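Local coordinates for protein chinitase A (Streptomyces coelicolor, PDB 3EBV) that probably hydrolyses internal glycosidic bonds of chitin through the family 18 glycoside hydrolase domain that this chain represents, at residues A[155-166]-A[205-214]. Sequence-based numbering, arbitrary orientation.
Sequences MQSTQGGYFQTA and LACIQLEGGL
In the TIM barrel of this family 18 catalytic domain, Phe163 from the start of helix 161-168 packs its ring against the C-terminal end of helix 199-210. With CG anti to the backbone N (chi1 -152°), the ring reaches across so that Phe163 CZ lies 3.8 Å from Gln209 CA. Ile208 O meets the ring edge in its plane, while Leu214 CG comes obliquely to Phe163 CE2 at 4.1 Å. Within its own segment, Thr158 CA lies over one face of the ring and CE of selenomethionine Met155 over the opposite one, both offset toward the rim. Bends at chi2 and chi3 bring Met155 CE 3.7 Å from Gln209 CG, the two side chains crossing at about a right angle, and 3.9 Å from Leu214 CD1. Gly212 has no side chain, and the ring and Thr158 close in on its carbonyl: Gly212 O lies 3.5 Å from Thr158 CG2 and 3.6 Å from Phe163 CE2. Polar linkage is left to one water, which lies 2.9 Å from both Met155 O and Leu205 O and accepts from Gln209 NE2 (3.1 Å). On the barrel side, Met155, Leu205 and Gln209 rest on Met178 of strand 175-179, while Thr165 packs on helix 126-140 and Cys207 ties helix 199-210 to Cys189 by a disulfide.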
HETATM    1  N   MSE A 155      -8.057   9.734  -5.323  1.00 11.21           N
HETATM    2  CA  MSE A 155      -8.977   8.747  -5.903  1.00 11.10           C
HETATM    3  C   MSE A 155     -10.443   9.186  -5.750  1.00 10.72           C
HETATM    4  O   MSE A 155     -11.343   8.337  -5.703  1.00 10.48           O
HETATM    5  CB  MSE A 155      -8.814   7.377  -5.231  1.00 11.24           C
HETATM    6  CG  MSE A 155      -7.375   6.818  -5.170  1.00 10.51           C
HETATM    7 SE   MSE A 155      -6.727   6.231  -6.945  1.00 16.02          SE
HETATM    8  CE  MSE A 155      -7.772   4.645  -7.119  1.00 11.36           C
ATOM      9  N   GLN A 156     -10.681  10.487  -5.747  1.00 11.25           N
ATOM     10  CA  GLN A 156     -12.045  11.020  -5.638  1.00 12.27           C
ATOM     11  C   GLN A 156     -12.821  10.901  -6.945  1.00 13.65           C
ATOM     12  O   GLN A 156     -14.040  10.913  -6.947  1.00 14.62           O
ATOM     13  CB  GLN A 156     -11.993  12.464  -5.150  1.00 12.23           C
ATOM     14  CG  GLN A 156     -11.844  12.549  -3.613  1.00 12.12           C
ATOM     15  CD  GLN A 156     -13.155  12.199  -2.886  1.00 11.98           C
ATOM     16  OE1 GLN A 156     -13.379  11.034  -2.453  1.00 14.22           O
ATOM     17  NE2 GLN A 156     -13.977  13.194  -2.710  1.00 11.27           N
ATOM     18  N   SER A 157     -12.095  10.751  -8.049  1.00 14.76           N
ATOM     19  CA  SER A 157     -12.721  10.420  -9.331  1.00 15.33           C
ATOM     20  C   SER A 157     -11.656   9.763 -10.193  1.00 16.19           C
ATOM     21  O   SER A 157     -10.453   9.758  -9.854  1.00 15.60           O
ATOM     22  CB  SER A 157     -13.232  11.673 -10.057  1.00 16.26           C
ATOM     23  OG  SER A 157     -12.183  12.461 -10.581  1.00 17.02           O
ATOM     24  N   THR A 158     -12.100   9.253 -11.336  1.00 17.08           N
ATOM     25  CA  THR A 158     -11.205   8.586 -12.279  1.00 17.51           C
ATOM     26  C   THR A 158     -10.229   9.563 -12.898  1.00 18.40           C
ATOM     27  O   THR A 158      -9.281   9.134 -13.525  1.00 18.82           O
ATOM     28  CB  THR A 158     -11.972   7.863 -13.386  1.00 18.16           C
ATOM     29  OG1 THR A 158     -12.752   8.829 -14.092  1.00 19.88           O
ATOM     30  CG2 THR A 158     -12.881   6.777 -12.822  1.00 17.34           C
ATOM     31  N   GLN A 159     -10.445  10.854 -12.663  1.00 18.73           N
ATOM     32  CA  GLN A 159      -9.546  11.909 -13.114  1.00 20.41           C
ATOM     33  C   GLN A 159      -8.364  12.161 -12.166  1.00 19.36           C
ATOM     34  O   GLN A 159      -7.472  12.894 -12.514  1.00 20.89           O
ATOM     35  CB  GLN A 159     -10.335  13.229 -13.353  1.00 21.62           C
ATOM     36  CG  GLN A 159     -11.573  13.075 -14.266  1.00 27.43           C
ATOM     37  CD  GLN A 159     -11.245  12.304 -15.528  1.00 34.51           C
ATOM     38  OE1 GLN A 159     -11.871  11.273 -15.844  1.00 38.07           O
ATOM     39  NE2 GLN A 159     -10.233  12.779 -16.248  1.00 37.06           N
ATOM     40  N   GLY A 160      -8.374  11.603 -10.955  1.00 17.22           N
ATOM     41  CA  GLY A 160      -7.230  11.813 -10.051  1.00 15.81           C
ATOM     42  C   GLY A 160      -5.970  11.246 -10.696  1.00 14.30           C
ATOM     43  O   GLY A 160      -6.057  10.259 -11.418  1.00 14.98           O
ATOM     44  N   GLY A 161      -4.810  11.827 -10.400  1.00 13.44           N
ATOM     45  CA  GLY A 161      -3.558  11.349 -11.030  1.00 12.81           C
ATOM     46  C   GLY A 161      -3.268   9.892 -10.726  1.00 11.43           C
ATOM     47  O   GLY A 161      -2.960   9.105 -11.641  1.00 12.15           O
ATOM     48  N   TYR A 162      -3.356   9.489  -9.451  1.00 10.72           N
ATOM     49  CA  TYR A 162      -3.243   8.068  -9.121  1.00 10.61           C
ATOM     50  C   TYR A 162      -4.293   7.202  -9.834  1.00  9.90           C
ATOM     51  O   TYR A 162      -4.003   6.110 -10.304  1.00 11.35           O
ATOM     52  CB  TYR A 162      -3.350   7.831  -7.593  1.00 10.25           C
ATOM     53  CG  TYR A 162      -2.045   7.892  -6.844  1.00  9.80           C
ATOM     54  CD1 TYR A 162      -1.540   9.106  -6.387  1.00  9.10           C
ATOM     55  CD2 TYR A 162      -1.355   6.715  -6.577  1.00 10.39           C
ATOM     56  CE1 TYR A 162      -0.298   9.161  -5.661  1.00  9.90           C
ATOM     57  CE2 TYR A 162      -0.150   6.736  -5.832  1.00 10.51           C
ATOM     58  CZ  TYR A 162       0.355   7.973  -5.400  1.00 10.76           C
ATOM     59  OH  TYR A 162       1.565   7.927  -4.718  1.00 12.61           O
ATOM     60  N   PHE A 163      -5.547   7.681  -9.891  1.00 10.20           N
ATOM     61  CA  PHE A 163      -6.612   6.877 -10.429  1.00  9.85           C
ATOM     62  C   PHE A 163      -6.360   6.665 -11.943  1.00  8.90           C
ATOM     63  O   PHE A 163      -6.472   5.534 -12.427  1.00 10.03           O
ATOM     64  CB  PHE A 163      -7.980   7.541 -10.137  1.00 10.75           C
ATOM     65  CG  PHE A 163      -9.133   6.567 -10.040  1.00 10.51           C
ATOM     66  CD1 PHE A 163     -10.159   6.784  -9.084  1.00 11.28           C
ATOM     67  CD2 PHE A 163      -9.220   5.445 -10.855  1.00 11.74           C
ATOM     68  CE1 PHE A 163     -11.268   5.869  -9.006  1.00 12.25           C
ATOM     69  CE2 PHE A 163     -10.325   4.527 -10.778  1.00 12.71           C
ATOM     70  CZ  PHE A 163     -11.347   4.778  -9.832  1.00 11.55           C
ATOM     71  N   GLN A 164      -6.006   7.748 -12.641  1.00 11.19           N
ATOM     72  CA  GLN A 164      -5.750   7.643 -14.094  1.00 11.35           C
ATOM     73  C   GLN A 164      -4.597   6.671 -14.346  1.00 10.37           C
ATOM     74  O   GLN A 164      -4.668   5.842 -15.238  1.00 11.63           O
ATOM     75  CB  GLN A 164      -5.388   8.995 -14.668  1.00 13.05           C
ATOM     76  CG  GLN A 164      -5.278   8.977 -16.198  1.00 16.52           C
ATOM     77  CD  GLN A 164      -6.536   8.525 -16.874  1.00 21.75           C
ATOM     78  OE1 GLN A 164      -6.621   7.375 -17.404  1.00 22.35           O
ATOM     79  NE2 GLN A 164      -7.553   9.408 -16.851  1.00 20.47           N
ATOM     80  N   THR A 165      -3.552   6.775 -13.511  1.00  9.70           N
ATOM     81  CA  THR A 165      -2.387   5.890 -13.653  1.00 10.47           C
ATOM     82  C   THR A 165      -2.791   4.455 -13.432  1.00 10.56           C
ATOM     83  O   THR A 165      -2.474   3.545 -14.214  1.00 10.98           O
ATOM     84  CB  THR A 165      -1.241   6.300 -12.719  1.00 11.16           C
ATOM     85  OG1 THR A 165      -0.909   7.672 -12.952  1.00 10.75           O
ATOM     86  CG2 THR A 165       0.030   5.411 -12.943  1.00 12.37           C
ATOM     87  N   ALA A 166      -3.512   4.215 -12.318  1.00  9.98           N
ATOM     88  CA  ALA A 166      -3.967   2.880 -11.994  1.00 10.35           C
ATOM     89  C   ALA A 166      -4.765   2.240 -13.154  1.00 10.45           C
ATOM     90  O   ALA A 166      -4.545   1.070 -13.531  1.00 12.29           O
ATOM     91  CB  ALA A 166      -4.809   2.940 -10.704  1.00 10.24           C
ATOM     92  N   LEU A 205     -15.998   5.348  -0.046  1.00  8.76           N
ATOM     93  CA  LEU A 205     -14.861   5.756  -0.876  1.00  8.31           C
ATOM     94  C   LEU A 205     -14.307   4.560  -1.656  1.00  7.60           C
ATOM     95  O   LEU A 205     -13.902   4.752  -2.815  1.00  8.43           O
ATOM     96  CB  LEU A 205     -13.755   6.384  -0.005  1.00  9.13           C
ATOM     97  CG  LEU A 205     -13.949   7.882   0.270  1.00  9.16           C
ATOM     98  CD1 LEU A 205     -15.225   8.224   1.023  1.00 11.87           C
ATOM     99  CD2 LEU A 205     -12.739   8.391   1.075  1.00 10.71           C
ATOM    100  N   ALA A 206     -14.268   3.356  -1.066  1.00  7.98           N
ATOM    101  CA  ALA A 206     -13.871   2.163  -1.847  1.00  8.34           C
ATOM    102  C   ALA A 206     -14.801   1.972  -3.040  1.00  9.20           C
ATOM    103  O   ALA A 206     -14.360   1.597  -4.133  1.00  9.59           O
ATOM    104  CB  ALA A 206     -13.844   0.933  -0.979  1.00  8.46           C
ATOM    105  N   CYS A 207     -16.075   2.272  -2.851  1.00  9.54           N
ATOM    106  CA  CYS A 207     -17.065   2.176  -3.941  1.00 10.12           C
ATOM    107  C   CYS A 207     -16.654   2.997  -5.177  1.00 10.61           C
ATOM    108  O   CYS A 207     -16.929   2.601  -6.317  1.00 10.44           O
ATOM    109  CB  CYS A 207     -18.397   2.704  -3.354  1.00 10.86           C
ATOM    110  SG  CYS A 207     -19.757   2.839  -4.522  1.00 14.70           S
ATOM    111  N   ILE A 208     -16.027   4.158  -4.989  1.00  9.06           N
ATOM    112  CA  ILE A 208     -15.648   4.973  -6.150  1.00  8.88           C
ATOM    113  C   ILE A 208     -14.667   4.151  -7.020  1.00  8.75           C
ATOM    114  O   ILE A 208     -14.742   4.190  -8.258  1.00 10.37           O
ATOM    115  CB  ILE A 208     -14.943   6.293  -5.720  1.00  9.47           C
ATOM    116  CG1 ILE A 208     -15.841   7.144  -4.818  1.00 10.46           C
ATOM    117  CG2 ILE A 208     -14.503   7.110  -6.932  1.00 10.58           C
ATOM    118  CD1 ILE A 208     -15.088   8.298  -4.179  1.00 10.30           C
ATOM    119  N   GLN A 209     -13.732   3.440  -6.369  1.00  8.85           N
ATOM    120  CA  GLN A 209     -12.773   2.587  -7.111  1.00  9.01           C
ATOM    121  C   GLN A 209     -13.471   1.393  -7.763  1.00  9.53           C
ATOM    122  O   GLN A 209     -13.213   1.083  -8.948  1.00 10.32           O
ATOM    123  CB  GLN A 209     -11.682   2.118  -6.146  1.00  8.33           C
ATOM    124  CG  GLN A 209     -10.855   3.294  -5.650  1.00 10.05           C
ATOM    125  CD  GLN A 209      -9.903   2.946  -4.519  1.00  9.26           C
ATOM    126  OE1 GLN A 209      -9.334   1.860  -4.480  1.00 10.26           O
ATOM    127  NE2 GLN A 209      -9.745   3.889  -3.596  1.00 10.59           N
ATOM    128  N   LEU A 210     -14.336   0.725  -6.997  1.00  9.68           N
ATOM    129  CA  LEU A 210     -15.024  -0.494  -7.460  1.00 10.36           C
ATOM    130  C   LEU A 210     -16.003  -0.220  -8.598  1.00 11.22           C
ATOM    131  O   LEU A 210     -16.250  -1.130  -9.409  1.00 12.23           O
ATOM    132  CB  LEU A 210     -15.715  -1.220  -6.304  1.00  9.88           C
ATOM    133  CG  LEU A 210     -14.777  -1.703  -5.180  1.00 10.74           C
ATOM    134  CD1 LEU A 210     -15.531  -1.879  -3.858  1.00 12.30           C
ATOM    135  CD2 LEU A 210     -14.093  -3.022  -5.647  1.00 11.40           C
ATOM    136  N   GLU A 211     -16.574   0.977  -8.619  1.00 10.75           N
ATOM    137  CA  GLU A 211     -17.485   1.386  -9.702  1.00 13.25           C
ATOM    138  C   GLU A 211     -16.754   2.144 -10.804  1.00 12.94           C
ATOM    139  O   GLU A 211     -17.383   2.494 -11.822  1.00 15.26           O
ATOM    140  CB  GLU A 211     -18.655   2.248  -9.138  1.00 12.70           C
ATOM    141  CG  GLU A 211     -19.519   1.495  -8.139  1.00 14.42           C
ATOM    142  CD  GLU A 211     -20.749   2.307  -7.687  1.00 16.82           C
ATOM    143  OE1 GLU A 211     -20.777   3.557  -7.901  1.00 18.92           O
ATOM    144  OE2 GLU A 211     -21.667   1.661  -7.102  1.00 20.59           O
ATOM    145  N   GLY A 212     -15.447   2.421 -10.634  1.00 12.38           N
ATOM    146  CA  GLY A 212     -14.752   3.307 -11.534  1.00 12.08           C
ATOM    147  C   GLY A 212     -13.711   2.632 -12.422  1.00 11.73           C
ATOM    148  O   GLY A 212     -12.855   3.312 -12.969  1.00 14.10           O
ATOM    149  N   GLY A 213     -13.790   1.316 -12.513  1.00 10.94           N
ATOM    150  CA  GLY A 213     -12.976   0.570 -13.497  1.00 12.01           C
ATOM    151  C   GLY A 213     -11.860  -0.291 -12.936  1.00 13.82           C
ATOM    152  O   GLY A 213     -11.157  -0.949 -13.708  1.00 14.17           O
ATOM    153  N   LEU A 214     -11.671  -0.296 -11.623  1.00 11.94           N
ATOM    154  CA  LEU A 214     -10.717  -1.216 -10.962  1.00 12.32           C
ATOM    155  C   LEU A 214     -11.426  -2.504 -10.595  1.00 12.91           C
ATOM    156  O   LEU A 214     -12.604  -2.484 -10.166  1.00 14.56           O
ATOM    157  CB  LEU A 214     -10.074  -0.563  -9.734  1.00 12.00           C
ATOM    158  CG  LEU A 214      -9.210   0.659 -10.069  1.00 13.49           C
ATOM    159  CD1 LEU A 214      -8.740   1.272  -8.761  1.00 16.13           C
ATOM    160  CD2 LEU A 214      -7.994   0.288 -10.938  1.00 16.21           C
TER
HETATM  161  O   HOH W   1     -11.638   6.347  -3.641  1.00 10.30           O